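Local coordinates for antifreeze protein (Marinomonas primoryensis, PDB 3P4G) that binds ice and so probably restrains its growth, using a right-handed beta-helix that depends on a row of bound calcium ions, at residues 59-65 with 86-92; 111-115 with 131-135; 143-149 with 162-168; 179-183 with 200-204. Where two conformers were deposited one is given. Residues are numbered along the deposited sequence.

Interaction 1 (59-65 with 86-92); sequences VSIDGNV and LYVAGDV
Strands 59-61 and 86-88 run side by side, parallel to within 2° with axes 4.7 Å apart, in the register V59-L86, S60-Y87, I61-V88. V59 O takes Y87 N at 2.8 Å, while its CG1 (chi1 t) meets CD1 of L86 (tp) at 3.8 Å on the inner face. S60 points outward beside the Y87 side chain. I61 N donates to Y87 O (2.9 Å), I61 O accepts A89 N (2.8 Å), and I61 CD1 lies 4.1 Å from both L86 CD1 and V88 CG2. These are matching rungs of successive coils in a parallel beta-helix, with aliphatic residues stacked inside. D62 (-85/-21) and G63 (-97/-142) then turn the chain; G63 O accepts a weak bond from G90 N (3.0 Å); a CB on G90 would run into G63 O and N64 OD1. N64, chi1 m, sends OD1 to D91 N (2.8 Å, nearly linear), and D91 OD1 takes the amide of D110. V65 N bonds D91 O (2.9 Å), and V65 CG2 packs 3.9 Å from V88 CG2.

Interaction 2 (111-115 with 131-135); sequences VSAAV and SGDLD
Main-chain bonds at both ends tie these segments together. S131 N reaches V111 O at 2.7 Å, nearly straight, and G132 N leans on the same V111 O with a weak bond of 3.4 Å. V115 N donates to D133 O (3.1 Å) and V115 O accepts D135 N (2.8 Å), so V115 and L134 form a parallel bridge, CA to CA 4.8 Å. A water donates to V111 O at 3.2 Å and lies 2.5 Å from S131 OG. Equivalent turns are stacked here: S112 (-121/8) and S131 (-124/5) share a backbone shape and a p rotamer, and S112 CB lies 3.5 Å from S131 OG. A113 and G132 follow in extended conformation, their CA atoms 4.3 Å apart; a CB on G132 would run into A113 O. Inside, V115 (chi1 t) sets its CB 4.2 Å from CG of L134. D133 and D135 carry their carboxylates off to the amides of A152 and G137. This is one coil-to-coil step of the beta-helix, where the chain enters the parallel sheet holding strands 115-116 and 134-135 as neighbours, with V111 and L134 packing across the core on I126 of strand 123-126 in the facing sheet.

Interaction 3 (143-149 with 162-168); sequences IQIGGDV and LIIGHDV. With MG (magnesium ion), chain S; MG (magnesium ion), chain T.
Seven residues pair one to one here, I143 with L162 through V149 with V168. The strands 143-145 and 162-164 are parallel (5°, axes 4.8 Å apart), joined by I163 N to I143 O (2.8 Å), I145 N to I163 O (2.9 Å) and G165 N to I145 O (2.7 Å). Inward, L162 (tp) brings CD1 within 3.6 Å of CG2 of I143 (chi1 m, chi2 100°), and I164 (mt) puts CD1 3.7 Å from CG2 of V149 (chi1 t). Q144 (chi1 t) and I163 (mt) point the other way, to the outside. Such like-on-like columns are the hallmark of a parallel beta-helix, one coil of 19 residues laid on the last. At the turn H166 N donates to G147 O (3.0 Å), and the H166 side chain, chi1 m, offers a ring face to G146 O; its ND1 lies 2.7 Å from a water. D148 and D167 share an m rotamer: D148 OD1 accepts D167 N (2.9 Å), a rung that D167 OD1 repeats with T186 N, and V149 N closes on D167 O (2.9 Å). D148 OD2 binds one magnesium at 2.0 Å, five waters completing six ligands; one donates back to D148 OD1 (2.7 Å), another to D167 OD2 (3.0 Å), which itself holds the second magnesium at 2.1 Å.

Interaction 4 (179-183 with 200-204); sequences DTVEV and DSLLV. With CA (calcium ion), chain L; CA (calcium ion), chain K; CA (calcium ion), chain M.
Both segments are fully extended and parallel, strands 180-183 and 201-204 lying at 2° with axes 4.7 Å apart and T180-S201, V181-L202, E182-L203 and V183-V204 in register. The ladder climbs from S201 N to D179 O (2.8 Å), through V181 N to S201 O (2.8 Å) and L203 N to V181 O (3.0 Å), to V183 N and L203 O (2.8 Å). Each segment opens on the aspartate that closes an X-Thr-X-X-Asp calcium turn (G175 first in one, D196 in the other), resembling the nonapeptides of RTX beta-rolls. D179 and D200, both chi1 m, each bridge two ions: D179 OD2 and D200 OD1 share one calcium at 2.3 Å each, D179 OD1 binds the preceding ion (2.3 Å) and D200 OD2 the next (2.3 Å). G175, D177, L195 and T197 complete the shared site. D200 OD1 also accepts D179 N (2.9 Å). On the core face, V181 CG1 packs 3.6 Å from CD1 of L202 (tp), and V183 CG2 4.2 Å from that same L202 CD1.

How the interactions relate
From the N terminus, the four contacts open and close in series, none nesting or crossing, each joining one coil of the helix to the next. Interactions 1, 3 and 4 lie on the long sheet and its exits; interaction 2 lies on the other sheet. After interaction 1 closes, its second segment touches interaction 2 through V92 O and S112 N (2.8 Å). Strand 134-135, ending interaction 2, leads to strand 142-145, which opens interaction 3. Interactions 3 and 4 are neighbours: strands 161-164 and 180-183 bond through L162 N to T180 O and I164 N to E182 O, both 2.8 Å, with calcium turns before these strands and magnesium-bearing turns after strands 142-145 and 161-164.

Interaction 1 (59-65 with 86-92)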
loop_
_atom_site.group_PDB
_atom_site.type_symbol
_atom_site.label_atom_id
_atom_site.label_comp_id
_atom_site.label_asym_id
_atom_site.label_seq_id
_atom_site.Cartn_x
_atom_site.Cartn_y
_atom_site.Cartn_z
ATOM N N VAL A 59 10.142 -19.893 15.136
ATOM C CA VAL A 59 11.566 -19.521 15.046
ATOM C C VAL A 59 11.744 -18.092 15.604
ATOM O O VAL A 59 10.987 -17.172 15.252
ATOM C CB VAL A 59 12.079 -19.579 13.584
ATOM C CG1 VAL A 59 13.504 -19.020 13.555
ATOM C CG2 VAL A 59 12.049 -21.011 12.992
ATOM N N SER A 60 12.742 -17.918 16.476
ATOM C CA SER A 60 12.986 -16.633 17.122
ATOM C C SER A 60 14.473 -16.389 17.074
ATOM O O SER A 60 15.266 -17.217 17.525
ATOM C CB SER A 60 12.501 -16.638 18.573
ATOM O OG SER A 60 11.147 -17.032 18.657
ATOM N N ILE A 61 14.837 -15.259 16.506
ATOM C CA ILE A 61 16.239 -14.885 16.211
ATOM C C ILE A 61 16.455 -13.500 16.813
ATOM O O ILE A 61 15.733 -12.548 16.483
ATOM C CB ILE A 61 16.468 -14.860 14.626
ATOM C CG1 ILE A 61 16.301 -16.263 14.009
ATOM C CG2 ILE A 61 17.834 -14.249 14.209
ATOM C CD1 ILE A 61 15.781 -16.281 12.577
ATOM N N ASP A 62 17.422 -13.362 17.722
ATOM C CA ASP A 62 17.650 -12.061 18.340
ATOM C C ASP A 62 18.575 -11.199 17.472
ATOM O O ASP A 62 18.628 -9.973 17.636
ATOM C CB ASP A 62 18.300 -12.249 19.696
ATOM C CG ASP A 62 17.397 -12.939 20.673
ATOM O OD1 ASP A 62 16.154 -12.797 20.547
ATOM O OD2 ASP A 62 17.948 -13.568 21.587
ATOM N N GLY A 63 19.341 -11.850 16.602
ATOM C CA GLY A 63 20.257 -11.155 15.683
ATOM C C GLY A 63 19.665 -10.936 14.303
ATOM O O GLY A 63 18.444 -10.707 14.163
ATOM N N ASN A 64 20.515 -11.070 13.283
ATOM C CA ASN A 64 20.134 -10.800 11.889
ATOM C C ASN A 64 19.982 -12.093 11.111
ATOM O O ASN A 64 20.672 -13.082 11.402
ATOM C CB ASN A 64 21.239 -9.976 11.193
ATOM C CG ASN A 64 21.516 -8.686 11.901
ATOM O OD1 ASN A 64 20.586 -7.972 12.276
ATOM N ND2 ASN A 64 22.816 -8.349 12.063
ATOM N N VAL A 65 19.099 -12.093 10.122
ATOM C CA VAL A 65 19.148 -13.118 9.088
ATOM C C VAL A 65 20.117 -12.583 8.040
ATOM O O VAL A 65 19.833 -11.577 7.334
ATOM C CB VAL A 65 17.753 -13.386 8.467
ATOM C CG1 VAL A 65 17.849 -14.421 7.313
ATOM C CG2 VAL A 65 16.795 -13.793 9.569
ATOM N N LEU A 86 7.371 -16.528 13.066
ATOM C CA LEU A 86 8.767 -16.066 13.018
ATOM C C LEU A 86 8.942 -14.756 13.717
ATOM O O LEU A 86 8.130 -13.825 13.547
ATOM C CB LEU A 86 9.244 -15.992 11.550
ATOM C CG LEU A 86 10.590 -15.282 11.318
ATOM C CD1 LEU A 86 11.714 -16.075 12.028
ATOM C CD2 LEU A 86 10.850 -15.205 9.800
ATOM N N TYR A 87 9.989 -14.671 14.557
ATOM C CA TYR A 87 10.353 -13.411 15.171
ATOM C C TYR A 87 11.824 -13.178 14.825
ATOM O O TYR A 87 12.633 -14.078 14.976
ATOM C CB TYR A 87 10.188 -13.506 16.679
ATOM C CG TYR A 87 10.745 -12.283 17.403
ATOM C CD1 TYR A 87 10.020 -11.096 17.453
ATOM C CD2 TYR A 87 11.985 -12.337 18.031
ATOM C CE1 TYR A 87 10.544 -9.975 18.111
ATOM C CE2 TYR A 87 12.504 -11.231 18.706
ATOM C CZ TYR A 87 11.776 -10.072 18.749
ATOM O OH TYR A 87 12.289 -8.959 19.387
ATOM N N VAL A 88 12.137 -12.014 14.285
ATOM C CA VAL A 88 13.536 -11.562 14.100
ATOM C C VAL A 88 13.725 -10.169 14.770
ATOM O O VAL A 88 13.036 -9.214 14.374
ATOM C CB VAL A 88 13.885 -11.457 12.598
ATOM C CG1 VAL A 88 15.300 -10.890 12.465
ATOM C CG2 VAL A 88 13.770 -12.808 11.895
ATOM N N ALA A 89 14.632 -10.034 15.750
ATOM C CA ALA A 89 14.841 -8.743 16.416
ATOM C C ALA A 89 15.736 -7.792 15.619
ATOM O O ALA A 89 15.662 -6.588 15.805
ATOM C CB ALA A 89 15.455 -8.970 17.807
ATOM N N GLY A 90 16.608 -8.360 14.770
ATOM C CA GLY A 90 17.538 -7.589 13.954
ATOM C C GLY A 90 17.009 -7.325 12.567
ATOM O O GLY A 90 15.790 -7.182 12.367
ATOM N N ASP A 91 17.944 -7.315 11.604
ATOM C CA ASP A 91 17.631 -7.004 10.211
ATOM C C ASP A 91 17.557 -8.311 9.428
ATOM O O ASP A 91 18.083 -9.340 9.848
ATOM C CB ASP A 91 18.738 -6.126 9.595
ATOM C CG ASP A 91 18.849 -4.763 10.274
ATOM O OD1 ASP A 91 17.835 -4.247 10.781
ATOM O OD2 ASP A 91 19.956 -4.169 10.271
ATOM N N VAL A 92 16.935 -8.226 8.271
ATOM C CA VAL A 92 16.804 -9.370 7.379
ATOM C C VAL A 92 17.513 -8.998 6.100
ATOM O O VAL A 92 17.084 -8.056 5.385
ATOM C CB VAL A 92 15.338 -9.726 7.106
ATOM C CG1 VAL A 92 15.255 -10.796 6.010
ATOM C CG2 VAL A 92 14.682 -10.243 8.368
#

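Interaction 2 (111-115 with 131-135)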
loop_
_atom_site.group_PDB
_atom_site.type_symbol
_atom_site.label_atom_id
_atom_site.label_comp_id
_atom_site.label_asym_id
_atom_site.label_seq_id
_atom_site.Cartn_x
_atom_site.Cartn_y
_atom_site.Cartn_z
ATOM N N VAL A 111 14.485 -4.607 6.343
ATOM C CA VAL A 111 14.482 -5.770 5.496
ATOM C C VAL A 111 15.029 -5.332 4.160
ATOM O O VAL A 111 14.433 -4.478 3.497
ATOM C CB VAL A 111 13.043 -6.313 5.303
ATOM C CG1 VAL A 111 13.022 -7.405 4.102
ATOM C CG2 VAL A 111 12.544 -6.879 6.621
ATOM N N SER A 112 16.113 -5.970 3.729
ATOM C CA SER A 112 16.776 -5.637 2.462
ATOM C C SER A 112 16.822 -6.846 1.498
ATOM O O SER A 112 17.522 -6.810 0.486
ATOM C CB SER A 112 18.181 -5.090 2.735
ATOM O OG SER A 112 19.031 -6.053 3.400
ATOM N N ALA A 113 16.136 -7.929 1.867
ATOM C CA ALA A 113 16.076 -9.108 1.016
ATOM C C ALA A 113 14.621 -9.398 0.712
ATOM O O ALA A 113 13.716 -8.855 1.349
ATOM C CB ALA A 113 16.723 -10.308 1.746
ATOM N N ALA A 114 14.368 -10.305 -0.237
ATOM C CA ALA A 114 12.991 -10.621 -0.548
ATOM C C ALA A 114 12.254 -11.313 0.605
ATOM O O ALA A 114 12.863 -12.044 1.412
ATOM C CB ALA A 114 12.943 -11.492 -1.769
ATOM N N VAL A 115 10.953 -11.067 0.713
ATOM C CA VAL A 115 10.129 -11.772 1.720
ATOM C C VAL A 115 8.908 -12.285 0.979
ATOM O O VAL A 115 8.236 -11.493 0.292
ATOM C CB VAL A 115 9.638 -10.829 2.822
ATOM C CG1 VAL A 115 8.648 -11.562 3.742
ATOM C CG2 VAL A 115 10.840 -10.286 3.622
ATOM N N SER A 131 13.297 -2.612 1.864
ATOM C CA SER A 131 14.064 -2.330 0.631
ATOM C C SER A 131 14.322 -3.576 -0.215
ATOM O O SER A 131 15.046 -3.498 -1.208
ATOM C CB SER A 131 15.395 -1.599 0.894
ATOM O OG SER A 131 16.244 -2.323 1.772
ATOM N N GLY A 132 13.762 -4.717 0.186
ATOM C CA GLY A 132 13.740 -5.916 -0.684
ATOM C C GLY A 132 12.296 -6.061 -1.138
ATOM O O GLY A 132 11.403 -5.413 -0.569
ATOM N N ASP A 133 12.044 -6.876 -2.150
ATOM C CA ASP A 133 10.702 -7.026 -2.685
ATOM C C ASP A 133 9.900 -7.948 -1.824
ATOM O O ASP A 133 10.324 -9.058 -1.551
ATOM C CB ASP A 133 10.722 -7.646 -4.097
ATOM C CG ASP A 133 11.332 -6.725 -5.132
ATOM O OD1 ASP A 133 11.491 -5.490 -4.914
ATOM O OD2 ASP A 133 11.655 -7.238 -6.208
ATOM N N LEU A 134 8.741 -7.477 -1.401
ATOM C CA LEU A 134 7.831 -8.312 -0.631
ATOM C C LEU A 134 6.659 -8.810 -1.450
ATOM O O LEU A 134 6.013 -8.033 -2.233
ATOM C CB LEU A 134 7.304 -7.494 0.567
ATOM C CG LEU A 134 6.494 -8.323 1.598
ATOM C CD1 LEU A 134 6.676 -7.680 2.951
ATOM C CD2 LEU A 134 5.053 -8.291 1.343
ATOM N N ASP A 135 6.335 -10.105 -1.280
ATOM C CA ASP A 135 5.125 -10.644 -1.895
ATOM C C ASP A 135 4.292 -11.326 -0.829
ATOM O O ASP A 135 4.756 -12.288 -0.210
ATOM C CB ASP A 135 5.466 -11.651 -3.011
ATOM C CG ASP A 135 4.277 -11.912 -3.920
ATOM O OD1 ASP A 135 4.369 -11.793 -5.188
ATOM O OD2 ASP A 135 3.203 -12.111 -3.395
HETATM O O HOH W 1 15.763 -1.623 4.149
#

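Interaction 3 (143-149 with 162-168)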
loop_
_atom_site.group_PDB
_atom_site.type_symbol
_atom_site.label_atom_id
_atom_site.label_comp_id
_atom_site.label_asym_id
_atom_site.label_seq_id
_atom_site.Cartn_x
_atom_site.Cartn_y
_atom_site.Cartn_z
ATOM N N ILE A 143 -0.163 -6.679 6.103
ATOM C CA ILE A 143 1.247 -6.210 5.999
ATOM C C ILE A 143 1.392 -4.859 6.746
ATOM O O ILE A 143 0.632 -3.895 6.485
ATOM C CB ILE A 143 1.729 -6.058 4.540
ATOM C CG1 ILE A 143 1.528 -7.379 3.745
ATOM C CG2 ILE A 143 3.186 -5.635 4.479
ATOM C CD1 ILE A 143 0.294 -7.333 2.884
ATOM N N GLN A 144 2.347 -4.790 7.672
ATOM C CA GLN A 144 2.607 -3.552 8.335
ATOM C C GLN A 144 4.112 -3.273 8.207
ATOM O O GLN A 144 4.952 -4.143 8.520
ATOM C CB GLN A 144 2.267 -3.674 9.803
ATOM C CG GLN A 144 2.521 -2.378 10.539
ATOM C CD GLN A 144 1.782 -2.213 11.853
ATOM O OE1 GLN A 144 0.610 -2.609 12.001
ATOM N NE2 GLN A 144 2.473 -1.616 12.838
ATOM N N ILE A 145 4.413 -2.080 7.717
ATOM C CA ILE A 145 5.814 -1.621 7.499
ATOM C C ILE A 145 5.945 -0.340 8.288
ATOM O O ILE A 145 5.262 0.650 7.970
ATOM C CB ILE A 145 6.100 -1.329 5.970
ATOM C CG1 ILE A 145 5.674 -2.456 5.048
ATOM C CG2 ILE A 145 7.629 -0.878 5.738
ATOM C CD1 ILE A 145 6.373 -3.843 5.264
ATOM N N GLY A 146 6.826 -0.323 9.291
ATOM C CA GLY A 146 6.950 0.824 10.184
ATOM C C GLY A 146 7.584 2.009 9.476
ATOM O O GLY A 146 7.191 3.144 9.720
ATOM N N GLY A 147 8.515 1.707 8.564
ATOM C CA GLY A 147 9.232 2.762 7.810
ATOM C C GLY A 147 8.699 2.955 6.397
ATOM O O GLY A 147 7.492 3.120 6.167
ATOM N N ASP A 148 9.618 2.953 5.435
ATOM C CA ASP A 148 9.307 3.233 4.042
ATOM C C ASP A 148 9.172 1.937 3.276
ATOM O O ASP A 148 9.748 0.910 3.680
ATOM C CB ASP A 148 10.518 3.949 3.430
ATOM C CG ASP A 148 10.785 5.290 4.052
ATOM O OD1 ASP A 148 9.837 6.015 4.346
ATOM O OD2 ASP A 148 11.973 5.675 4.197
ATOM N N VAL A 149 8.406 1.997 2.194
ATOM C CA VAL A 149 8.382 0.936 1.192
ATOM C C VAL A 149 9.254 1.439 0.022
ATOM O O VAL A 149 8.863 2.355 -0.723
ATOM C CB VAL A 149 6.963 0.618 0.734
ATOM C CG1 VAL A 149 7.011 -0.357 -0.536
ATOM C CG2 VAL A 149 6.172 -0.060 1.882
ATOM N N LEU A 162 -2.651 -3.208 4.044
ATOM C CA LEU A 162 -1.272 -2.697 4.061
ATOM C C LEU A 162 -1.250 -1.385 4.853
ATOM O O LEU A 162 -1.953 -0.435 4.484
ATOM C CB LEU A 162 -0.772 -2.481 2.634
ATOM C CG LEU A 162 0.601 -1.783 2.526
ATOM C CD1 LEU A 162 1.688 -2.560 3.307
ATOM C CD2 LEU A 162 0.949 -1.669 1.046
ATOM N N ILE A 163 -0.447 -1.329 5.925
ATOM C CA ILE A 163 -0.294 -0.106 6.703
ATOM C C ILE A 163 1.216 0.236 6.707
ATOM O O ILE A 163 2.038 -0.618 7.087
ATOM C CB ILE A 163 -0.726 -0.245 8.187
ATOM C CG1 ILE A 163 -2.195 -0.569 8.358
ATOM C CG2 ILE A 163 -0.465 1.084 8.938
ATOM C CD1 ILE A 163 -2.655 -0.507 9.869
ATOM N N ILE A 164 1.552 1.394 6.142
ATOM C CA ILE A 164 2.968 1.916 6.037
ATOM C C ILE A 164 3.102 3.119 6.912
ATOM O O ILE A 164 2.346 4.074 6.786
ATOM C CB ILE A 164 3.205 2.318 4.606
ATOM C CG1 ILE A 164 3.044 1.066 3.789
ATOM C CG2 ILE A 164 4.620 3.041 4.411
ATOM C CD1 ILE A 164 2.762 1.332 2.294
ATOM N N GLY A 165 4.114 3.117 7.776
ATOM C CA GLY A 165 4.304 4.272 8.657
ATOM C C GLY A 165 4.784 5.532 7.954
ATOM O O GLY A 165 4.380 6.634 8.287
ATOM N N HIS A 166 5.764 5.352 7.082
ATOM C CA HIS A 166 6.381 6.494 6.413
ATOM C C HIS A 166 6.033 6.622 4.909
ATOM O O HIS A 166 4.847 6.725 4.552
ATOM C CB HIS A 166 7.898 6.517 6.697
ATOM C CG HIS A 166 8.249 6.569 8.157
ATOM N ND1 HIS A 166 9.531 6.341 8.622
ATOM C CD2 HIS A 166 7.494 6.829 9.254
ATOM C CE1 HIS A 166 9.549 6.470 9.942
ATOM N NE2 HIS A 166 8.325 6.771 10.352
ATOM N N ASP A 167 7.034 6.573 4.001
ATOM C CA ASP A 167 6.800 6.946 2.582
ATOM C C ASP A 167 6.700 5.712 1.689
ATOM O O ASP A 167 7.165 4.607 2.053
ATOM C CB ASP A 167 8.011 7.739 2.024
ATOM C CG ASP A 167 8.231 9.058 2.718
ATOM O OD1 ASP A 167 7.299 9.626 3.302
ATOM O OD2 ASP A 167 9.372 9.548 2.663
ATOM N N VAL A 168 6.120 5.919 0.522
ATOM C CA VAL A 168 6.232 4.913 -0.551
ATOM C C VAL A 168 7.146 5.512 -1.621
ATOM O O VAL A 168 6.842 6.555 -2.214
ATOM C CB VAL A 168 4.875 4.594 -1.177
ATOM C CG1 VAL A 168 5.049 3.622 -2.373
ATOM C CG2 VAL A 168 3.881 3.962 -0.164
HETATM MG MG MG S . 12.780 7.304 4.928
HETATM MG MG MG T . 9.696 11.569 2.870
HETATM O O HOH W 2 11.859 5.358 7.659
HETATM O O HOH W 3 10.990 7.947 5.765
HETATM O O HOH W 4 12.041 8.337 3.295
HETATM O O HOH W 5 13.693 8.986 5.397
HETATM O O HOH W 6 13.916 6.282 6.281
HETATM O O HOH W 7 14.442 7.115 3.688
#

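Interaction 4 (179-183 with 200-204)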
loop_
_atom_site.group_PDB
_atom_site.type_symbol
_atom_site.label_atom_id
_atom_site.label_comp_id
_atom_site.label_asym_id
_atom_site.label_seq_id
_atom_site.Cartn_x
_atom_site.Cartn_y
_atom_site.Cartn_z
ATOM N N ASP A 179 -8.871 -4.443 -1.189
ATOM C CA ASP A 179 -7.703 -4.122 -0.396
ATOM C C ASP A 179 -7.759 -2.728 0.248
ATOM O O ASP A 179 -8.380 -1.804 -0.301
ATOM C CB ASP A 179 -6.471 -4.106 -1.293
ATOM C CG ASP A 179 -6.287 -5.416 -2.073
ATOM O OD1 ASP A 179 -5.993 -6.486 -1.474
ATOM O OD2 ASP A 179 -6.387 -5.397 -3.311
ATOM N N THR A 180 -7.031 -2.594 1.367
ATOM C CA THR A 180 -6.902 -1.312 2.126
ATOM C C THR A 180 -5.433 -0.983 2.183
ATOM O O THR A 180 -4.607 -1.859 2.472
ATOM C CB THR A 180 -7.406 -1.413 3.538
ATOM O OG1 THR A 180 -8.827 -1.587 3.465
ATOM C CG2 THR A 180 -7.053 -0.146 4.350
ATOM N N VAL A 181 -5.127 0.266 1.877
ATOM C CA VAL A 181 -3.749 0.792 2.086
ATOM C C VAL A 181 -3.885 2.073 2.897
ATOM O O VAL A 181 -4.731 2.932 2.611
ATOM C CB VAL A 181 -3.076 1.156 0.757
ATOM C CG1 VAL A 181 -1.640 1.704 0.977
ATOM C CG2 VAL A 181 -3.027 -0.103 -0.164
ATOM N N GLU A 182 -3.011 2.198 3.881
ATOM C CA GLU A 182 -2.803 3.490 4.566
ATOM C C GLU A 182 -1.308 3.824 4.535
ATOM O O GLU A 182 -0.455 3.006 4.954
ATOM C CB GLU A 182 -3.264 3.368 6.017
ATOM C CG GLU A 182 -4.808 3.096 6.151
ATOM C CD GLU A 182 -5.288 2.848 7.569
ATOM O OE1 GLU A 182 -4.459 2.601 8.468
ATOM O OE2 GLU A 182 -6.528 2.845 7.782
ATOM N N VAL A 183 -0.995 4.996 4.006
ATOM C CA VAL A 183 0.406 5.495 3.945
ATOM C C VAL A 183 0.507 6.627 4.924
ATOM O O VAL A 183 -0.197 7.640 4.770
ATOM C CB VAL A 183 0.742 6.006 2.514
ATOM C CG1 VAL A 183 2.191 6.526 2.465
ATOM C CG2 VAL A 183 0.532 4.890 1.427
ATOM N N ASP A 200 -11.416 -1.038 -3.548
ATOM C CA ASP A 200 -10.269 -0.753 -2.672
ATOM C C ASP A 200 -10.334 0.583 -1.958
ATOM O O ASP A 200 -10.969 1.507 -2.480
ATOM C CB ASP A 200 -9.009 -0.778 -3.506
ATOM C CG ASP A 200 -8.845 -2.115 -4.304
ATOM O OD1 ASP A 200 -8.508 -3.178 -3.746
ATOM O OD2 ASP A 200 -9.026 -2.074 -5.511
ATOM N N SER A 201 -9.598 0.688 -0.828
ATOM C CA SER A 201 -9.526 1.917 -0.049
ATOM C C SER A 201 -8.070 2.330 0.112
ATOM O O SER A 201 -7.246 1.506 0.483
ATOM C CB SER A 201 -10.149 1.708 1.340
ATOM O OG SER A 201 -9.954 2.974 2.003
ATOM N N LEU A 202 -7.765 3.605 -0.184
ATOM C CA LEU A 202 -6.449 4.197 0.090
ATOM C C LEU A 202 -6.574 5.497 0.910
ATOM O O LEU A 202 -7.369 6.393 0.590
ATOM C CB LEU A 202 -5.728 4.469 -1.245
ATOM C CG LEU A 202 -4.448 5.310 -1.105
ATOM C CD1 LEU A 202 -3.358 4.645 -0.207
ATOM C CD2 LEU A 202 -3.862 5.644 -2.472
ATOM N N LEU A 203 -5.713 5.628 1.912
ATOM C CA LEU A 203 -5.542 6.883 2.611
ATOM C C LEU A 203 -4.068 7.218 2.593
ATOM O O LEU A 203 -3.242 6.400 3.011
ATOM C CB LEU A 203 -5.976 6.733 4.077
ATOM C CG LEU A 203 -5.596 7.918 4.992
ATOM C CD1 LEU A 203 -6.219 9.243 4.500
ATOM C CD2 LEU A 203 -6.005 7.674 6.466
ATOM N N VAL A 204 -3.736 8.397 2.066
ATOM C CA VAL A 204 -2.345 8.933 2.116
ATOM C C VAL A 204 -2.381 10.096 3.083
ATOM O O VAL A 204 -3.050 11.123 2.816
ATOM C CB VAL A 204 -1.888 9.384 0.742
ATOM C CG1 VAL A 204 -0.480 10.011 0.821
ATOM C CG2 VAL A 204 -1.830 8.182 -0.188
HETATM CA CA CA L . -7.600 -4.690 -5.185
HETATM CA CA CA K . -5.274 -8.123 -2.945
HETATM CA CA CA M . -10.026 -1.161 -7.420
#